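Local coordinates for protein cytochrome cL (Hyphomicrobium denitrificans, PDB 2D0W) that carries a covalently bound heme and transfers electrons in the periplasm, probably as the electron acceptor of methanol dehydrogenase in methanol oxidation, at residues F5-T8 with V9-E12; R25-P28 with A29-Q32. All blocks are in the same frame, centred on the assembly; numbering follows the deposited sequence.

Contact 1 of 2, residues F5-T8 with V9-E12; sequences FRNT and VTGE
The backbone doubles back between Asn7 and Glu12, the paths 5-8 and 9-12 running 148° apart, and two bonds tie the limbs: Asn7 N gives a nearly straight hydrogen bond (172° at the hydrogen) to Glu12 O at 2.7 Å, and Gly11 N bonds to Asn7 O at 2.8 Å. Thr8, Val9 and Thr10 between them keep right-handed helical backbone angles. Gly11 then takes a left-handed backbone conformation in which a beta-carbon would be jammed against the carbonyl oxygen of Thr10, which calls for glycine. Its carbonyl is used by Arg6, whose extended chain runs alongside the other limb until NH1 meets Gly11 O at 2.6 Å, in the carbonyl plane though tilted from that of the guanidinium. Arg6 CD also lies 3.0 Å from Gly11 O, and a long flexible cation suits this exposed flank. Asn7 points into the turn: with CG anti to the backbone N (chi1 -171°), its amide is carried beside the backbone nitrogens of Val9 and Thr10, and the Thr10 side chain crosses that of Asn7 at about a right angle, its CG2 3.3 Å from Asn7 CB. An alanine here is likely to leave the backbone nitrogens of Val9 and Thr10 without the neighbouring amide, and Thr10 CG2 without the amide carbon beside it. On the protein side, Thr8 OG1 is hydrogen-bonded to Thr94 OG1, fixing the loop to helix 88-97, while Phe5 meets the ring of Phe92. The branched Val9 rests on Tyr82 and Asn100, both heme-binding residues, about 5 Å from the heme itself. The i+4 to i bond from Gly11 to Asn7 closes an alpha turn, here forming the end of a hairpin-like loop, with no regular strands, beside the heme pocket of this cytochrome c fold.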
loop_
_atom_site.group_PDB
_atom_site.type_symbol
_atom_site.label_atom_id
_atom_site.label_comp_id
_atom_site.label_asym_id
_atom_site.label_seq_id
_atom_site.Cartn_x
_atom_site.Cartn_y
_atom_site.Cartn_z
ATOM N N PHE A 5 10.090 12.730 2.135
ATOM C CA PHE A 5 9.643 11.582 2.949
ATOM C C PHE A 5 10.396 11.502 4.256
ATOM O O PHE A 5 11.605 11.723 4.279
ATOM C CB PHE A 5 9.770 10.287 2.168
ATOM C CG PHE A 5 8.983 10.290 0.884
ATOM C CD1 PHE A 5 7.621 10.114 0.908
ATOM C CD2 PHE A 5 9.619 10.526 -0.352
ATOM C CE1 PHE A 5 6.865 10.134 -0.283
ATOM C CE2 PHE A 5 8.902 10.535 -1.535
ATOM C CZ PHE A 5 7.519 10.357 -1.511
ATOM N N ARG A 6 9.663 11.230 5.338
ATOM C CA ARG A 6 10.213 11.200 6.700
ATOM C C ARG A 6 9.818 9.943 7.451
ATOM O O ARG A 6 8.705 9.414 7.307
ATOM C CB ARG A 6 9.811 12.462 7.506
ATOM C CG ARG A 6 10.318 13.789 6.919
ATOM C CD ARG A 6 10.528 14.884 7.973
ATOM N NE ARG A 6 11.387 15.968 7.474
ATOM C CZ ARG A 6 12.715 16.005 7.594
ATOM N NH1 ARG A 6 13.365 15.023 8.205
ATOM N NH2 ARG A 6 13.405 17.030 7.100
ATOM N N ASN A 7 10.704 9.513 8.322
ATOM C CA ASN A 7 10.394 8.400 9.181
ATOM C C ASN A 7 9.132 8.647 10.052
ATOM O O ASN A 7 9.047 9.629 10.789
ATOM C CB ASN A 7 11.631 8.069 10.028
ATOM C CG ASN A 7 11.476 6.779 10.801
ATOM O OD1 ASN A 7 12.089 5.798 10.453
ATOM N ND2 ASN A 7 10.651 6.775 11.841
ATOM N N THR A 8 8.164 7.736 9.931
ATOM C CA THR A 8 6.917 7.729 10.721
ATOM C C THR A 8 7.100 8.018 12.224
ATOM O O THR A 8 6.388 8.881 12.805
ATOM C CB THR A 8 6.149 6.423 10.464
ATOM O OG1 THR A 8 5.674 6.464 9.123
ATOM C CG2 THR A 8 4.934 6.295 11.314
ATOM N N VAL A 9 8.047 7.320 12.847
ATOM C CA VAL A 9 8.252 7.471 14.309
ATOM C C VAL A 9 9.296 8.558 14.683
ATOM O O VAL A 9 9.148 9.261 15.702
ATOM C CB VAL A 9 8.522 6.119 15.055
ATOM C CG1 VAL A 9 8.280 6.275 16.621
ATOM C CG2 VAL A 9 7.606 5.074 14.587
ATOM N N THR A 10 10.322 8.756 13.875
ATOM C CA THR A 10 11.307 9.796 14.251
ATOM C C THR A 10 11.228 11.172 13.570
ATOM O O THR A 10 11.656 12.174 14.158
ATOM C CB THR A 10 12.770 9.300 14.169
ATOM O OG1 THR A 10 13.613 10.306 14.773
ATOM C CG2 THR A 10 13.193 9.117 12.775
ATOM N N GLY A 11 10.709 11.228 12.344
ATOM C CA GLY A 11 10.746 12.460 11.553
ATOM C C GLY A 11 12.059 12.647 10.791
ATOM O O GLY A 11 12.255 13.674 10.151
ATOM N N GLU A 12 12.966 11.673 10.873
ATOM C CA GLU A 12 14.233 11.748 10.153
ATOM C C GLU A 12 13.970 11.559 8.664
ATOM O O GLU A 12 13.144 10.739 8.272
ATOM C CB GLU A 12 15.230 10.706 10.641
ATOM C CG GLU A 12 16.549 10.753 9.897
ATOM C CD GLU A 12 17.628 9.857 10.481
ATOM O OE1 GLU A 12 18.807 10.213 10.309
ATOM O OE2 GLU A 12 17.323 8.797 11.091
#

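Contact 2 of 2, residues R25-P28 with A29-Q32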
loop_
_atom_site.group_PDB
_atom_site.type_symbol
_atom_site.label_atom_id
_atom_site.label_comp_id
_atom_site.label_asym_id
_atom_site.label_seq_id
_atom_site.Cartn_x
_atom_site.Cartn_y
_atom_site.Cartn_z
ATOM N N ARG A 25 11.750 2.441 -10.885
ATOM C CA ARG A 25 11.374 3.804 -10.549
ATOM C C ARG A 25 10.824 4.543 -11.762
ATOM O O ARG A 25 10.116 5.553 -11.623
ATOM C CB ARG A 25 12.543 4.596 -9.924
ATOM C CG ARG A 25 13.709 3.761 -9.535
ATOM C CD ARG A 25 14.337 3.985 -8.182
ATOM N NE ARG A 25 15.183 5.157 -8.140
ATOM C CZ ARG A 25 16.265 5.309 -7.379
ATOM N NH1 ARG A 25 16.709 4.340 -6.591
ATOM N NH2 ARG A 25 16.928 6.458 -7.433
ATOM N N ASP A 26 11.187 4.089 -12.952
ATOM C CA ASP A 26 10.860 4.859 -14.149
ATOM C C ASP A 26 9.450 4.513 -14.684
ATOM O O ASP A 26 9.328 4.104 -15.836
ATOM C CB ASP A 26 11.950 4.654 -15.245
ATOM C CG ASP A 26 11.631 5.405 -16.562
ATOM O OD1 ASP A 26 10.993 6.477 -16.525
ATOM O OD2 ASP A 26 12.012 4.914 -17.650
ATOM N N THR A 27 8.402 4.631 -13.864
ATOM C CA THR A 27 7.031 4.302 -14.345
ATOM C C THR A 27 6.140 5.521 -14.146
ATOM O O THR A 27 6.428 6.368 -13.269
ATOM C CB THR A 27 6.388 3.055 -13.644
ATOM O OG1 THR A 27 5.969 3.426 -12.325
ATOM C CG2 THR A 27 7.369 1.852 -13.574
ATOM N N PRO A 28 5.082 5.657 -14.967
ATOM C CA PRO A 28 4.262 6.819 -14.727
ATOM C C PRO A 28 3.715 6.879 -13.313
ATOM O O PRO A 28 3.567 7.969 -12.758
ATOM C CB PRO A 28 3.131 6.651 -15.756
ATOM C CG PRO A 28 3.794 5.930 -16.886
ATOM C CD PRO A 28 4.601 4.894 -16.154
ATOM N N ALA A 29 3.422 5.723 -12.728
ATOM C CA ALA A 29 2.813 5.723 -11.408
ATOM C C ALA A 29 3.798 6.250 -10.339
ATOM O O ALA A 29 3.422 6.966 -9.431
ATOM C CB ALA A 29 2.293 4.357 -11.070
ATOM N N VAL A 30 5.047 5.880 -10.458
ATOM C CA VAL A 30 6.041 6.279 -9.483
ATOM C C VAL A 30 6.296 7.796 -9.631
ATOM O O VAL A 30 6.455 8.511 -8.636
ATOM C CB VAL A 30 7.311 5.482 -9.674
ATOM C CG1 VAL A 30 8.468 6.088 -8.804
ATOM C CG2 VAL A 30 7.053 4.030 -9.277
ATOM N N LYS A 31 6.338 8.270 -10.887
ATOM C CA LYS A 31 6.635 9.668 -11.121
ATOM C C LYS A 31 5.549 10.522 -10.525
ATOM O O LYS A 31 5.849 11.509 -9.874
ATOM C CB LYS A 31 6.918 9.955 -12.597
ATOM C CG LYS A 31 8.291 9.406 -12.995
ATOM C CD LYS A 31 8.576 9.447 -14.490
ATOM C CE LYS A 31 9.398 10.677 -14.843
ATOM N NZ LYS A 31 9.941 10.631 -16.250
ATOM N N GLN A 32 4.287 10.113 -10.671
ATOM C CA GLN A 32 3.209 10.887 -10.030
ATOM C C GLN A 32 3.278 10.812 -8.510
ATOM O O GLN A 32 3.089 11.840 -7.805
ATOM C CB GLN A 32 1.814 10.464 -10.494
ATOM C CG GLN A 32 0.725 11.219 -9.742
ATOM C CD GLN A 32 -0.590 10.451 -9.628
ATOM O OE1 GLN A 32 -1.120 9.981 -10.625
ATOM N NE2 GLN A 32 -1.126 10.338 -8.398
#
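None of the flat side-chain groups lays a face or an edge on the other segment: the Arg25 guanidinium leads away, its NH1 hydrogen-bonded to Pro21 O, and it is the Arg25 backbone that makes the contact, its O lying 3.3 Å from Val30 CG1. Thr27 is the N-cap of helix 28-36. Its OG1 sits between the backbone N and the carbonyl carbon (chi1 75°), which brings the hydroxyl round to accept from Val30 N at 3.2 Å; a short, branched threonine suits this task, and a proline suits the first turn, where no N-H is required of it. The same hydroxyl is hydrogen-bonded to Asp113 OD1, linking the cap to helix 112-124. Regular helical bonding starts at once: Lys31 N meets Thr27 O at 3.0 Å, almost in line with the carbonyl, and Gln32 N bonds to Pro28 O. Val30 lies between the loop before its helix and helix 112-124, with CG2 3.3 Å from Thr27 OG1, and touches Leu112 and Leu116. At the exposed side Lys31 NZ stands 4.3 Å from Asp26 OD1, too far for a salt bridge, though the opposite charges probably attract. Asp26 centres an inverse gamma turn, closed by a weak bond from Thr27 N to Arg25 O.

How the contacts relate
Contact 1 lies on the surface, with Phe5 its one buried residue, whereas contact 2 is partly buried, with Ala29 and Val30 covered by the rest of the protein. They share no element: 5-12 is loop leaning on helix 88-97. The segment 25-32 spans the loop end and the first turn of helix 28-36, which packs on helix 112-124. Both rest mainly on backbone bonds, a chain reversal in contact 1 and the first turn of a helix in contact 2, but the added side-chain chemistry differs: an arginine donates to a carbonyl in one, while a threonine hydroxyl accepts a helix N-H in the other. Contact 1 borders the heme; contact 2 lies away from it.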